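Local coordinates for protein acetyl-CoA acetyltransferase (Mycobacterium smegmatis, PDB 4EGV) that is a monomeric thiolase-like protein that probably has acyltransferase activity, with a thiolase fold and an additional C-terminal domain, at residues V43-E48 with Q268-A273. Sequence-based numbering, arbitrary orientation.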
loop_
_atom_site.group_PDB
_atom_site.type_symbol
_atom_site.label_atom_id
_atom_site.label_comp_id
_atom_site.label_asym_id
_atom_site.label_seq_id
_atom_site.Cartn_x
_atom_site.Cartn_y
_atom_site.Cartn_z
ATOM N N VAL A 43 0.432 1.475 22.206
ATOM C CA VAL A 43 0.174 2.840 22.694
ATOM C C VAL A 43 1.495 3.531 22.917
ATOM O O VAL A 43 1.710 4.612 22.402
ATOM C CB VAL A 43 -0.741 2.859 23.960
ATOM C CG1 VAL A 43 -0.599 4.135 24.765
ATOM C CG2 VAL A 43 -2.191 2.646 23.563
ATOM N N GLU A 44 2.399 2.885 23.636
ATOM C CA GLU A 44 3.695 3.502 23.975
ATOM C C GLU A 44 4.502 3.926 22.716
ATOM O O GLU A 44 5.138 4.982 22.692
ATOM C CB GLU A 44 4.534 2.604 24.951
ATOM C CG GLU A 44 4.014 2.525 26.457
ATOM C CD GLU A 44 4.758 1.452 27.376
ATOM O OE1 GLU A 44 4.832 0.240 27.043
ATOM O OE2 GLU A 44 5.269 1.833 28.451
ATOM N N LEU A 45 4.446 3.092 21.688
ATOM C CA LEU A 45 5.151 3.335 20.423
ATOM C C LEU A 45 4.606 4.510 19.586
ATOM O O LEU A 45 5.351 5.284 18.973
ATOM C CB LEU A 45 5.133 2.080 19.568
ATOM C CG LEU A 45 5.967 0.863 19.994
ATOM C CD1 LEU A 45 5.552 -0.410 19.272
ATOM C CD2 LEU A 45 7.463 1.076 19.917
ATOM N N ALA A 46 3.284 4.610 19.569
ATOM C CA ALA A 46 2.585 5.686 18.930
ATOM C C ALA A 46 2.815 6.951 19.716
ATOM O O ALA A 46 2.848 8.012 19.163
ATOM C CB ALA A 46 1.091 5.361 18.853
ATOM N N THR A 47 2.965 6.826 21.012
ATOM C CA THR A 47 3.259 7.959 21.892
ATOM C C THR A 47 4.649 8.544 21.621
ATOM O O THR A 47 4.801 9.707 21.418
ATOM C CB THR A 47 3.077 7.519 23.363
ATOM O OG1 THR A 47 1.691 7.196 23.548
ATOM C CG2 THR A 47 3.513 8.595 24.326
ATOM N N GLU A 48 5.655 7.705 21.599
ATOM C CA GLU A 48 6.970 8.133 21.232
ATOM C C GLU A 48 7.064 8.850 19.874
ATOM O O GLU A 48 7.689 9.890 19.783
ATOM C CB GLU A 48 7.933 6.953 21.271
ATOM C CG GLU A 48 8.554 6.713 22.625
ATOM C CD GLU A 48 9.321 7.914 23.205
ATOM O OE1 GLU A 48 10.070 8.597 22.492
ATOM O OE2 GLU A 48 9.192 8.161 24.412
ATOM N N GLN A 268 8.567 -8.332 11.101
ATOM C CA GLN A 268 8.007 -8.251 12.470
ATOM C C GLN A 268 8.895 -7.346 13.351
ATOM O O GLN A 268 10.071 -7.687 13.579
ATOM C CB GLN A 268 7.840 -9.664 13.069
ATOM C CG GLN A 268 7.130 -10.716 12.062
ATOM C CD GLN A 268 7.931 -12.068 11.819
ATOM O OE1 GLN A 268 9.178 -12.138 11.968
ATOM N NE2 GLN A 268 7.198 -13.115 11.424
ATOM N N VAL A 269 8.305 -6.220 13.822
ATOM C CA VAL A 269 8.981 -4.990 14.342
ATOM C C VAL A 269 8.216 -4.237 15.454
ATOM O O VAL A 269 7.026 -4.429 15.622
ATOM C CB VAL A 269 9.095 -3.904 13.225
ATOM C CG1 VAL A 269 10.101 -4.299 12.124
ATOM C CG2 VAL A 269 7.732 -3.596 12.636
ATOM N N ASN A 270 8.900 -3.310 16.085
ATOM C CA ASN A 270 8.312 -2.305 16.921
ATOM C C ASN A 270 8.554 -0.948 16.265
ATOM O O ASN A 270 9.641 -0.499 16.231
ATOM C CB ASN A 270 8.926 -2.360 18.322
ATOM C CG ASN A 270 8.462 -3.557 19.151
ATOM O OD1 ASN A 270 7.833 -3.396 20.159
ATOM N ND2 ASN A 270 8.840 -4.724 18.761
ATOM N N GLN A 271 7.497 -0.302 15.781
ATOM C CA GLN A 271 7.646 1.013 15.159
ATOM C C GLN A 271 6.378 1.868 15.208
ATOM O O GLN A 271 5.268 1.361 15.048
ATOM C CB GLN A 271 8.119 0.866 13.711
ATOM C CG GLN A 271 7.490 -0.301 12.967
ATOM C CD GLN A 271 7.833 -0.304 11.490
ATOM O OE1 GLN A 271 6.956 -0.159 10.638
ATOM N NE2 GLN A 271 9.113 -0.470 11.181
ATOM N N GLY A 272 6.558 3.169 15.424
ATOM C CA GLY A 272 5.459 4.113 15.401
ATOM C C GLY A 272 5.740 5.249 14.461
ATOM O O GLY A 272 6.884 5.571 14.203
ATOM N N ALA A 273 4.684 5.835 13.923
ATOM C CA ALA A 273 4.781 7.030 13.114
ATOM C C ALA A 273 3.622 7.992 13.448
ATOM O O ALA A 273 2.552 7.538 13.773
ATOM C CB ALA A 273 4.827 6.647 11.646
#
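Leu45 carries this contact, reaching from the helix to the start of the strand beside Asn270. Its CD1 lies 3.9 Å from Asn270 OD1 and 4.0 Å from Gln271 N. The other branch, CD2, packs against Asn270 CB at 4.1 Å. The two side chains cross at about a right angle. The touch is van der Waals, and no hydrogen bond joins the two segments. In Leu45, CG lies anti to the carbonyl carbon (chi1 -70°), and with chi2 near 164° both methyls meet Asn270. Two residues further along, the helix backbone itself comes close: Leu45 O lies 3.8 Å from Gly272 CA. The lack of a side chain at Gly272 is consistent with this close approach. Within the helix, Thr47 OG1 donates to Val43 O at 2.8 Å, from above the carbonyl plane, and Thr47 N bonds to the same oxygen. Thr47 OG1 is also hydrogen-bonded to Asn100 ND2 of helix 93-101. Leu45 also rests on Phe28 of strand 20-29. Strand 271-279 runs antiparallel between strands 20-29 and 136-143 in the large mixed sheet of the thiolase fold. Helix 42-56 packs on one face of that sheet, next to helix 93-101, while Gln271 and Ala273 point away from helix 42-56 and touch helix 383-397.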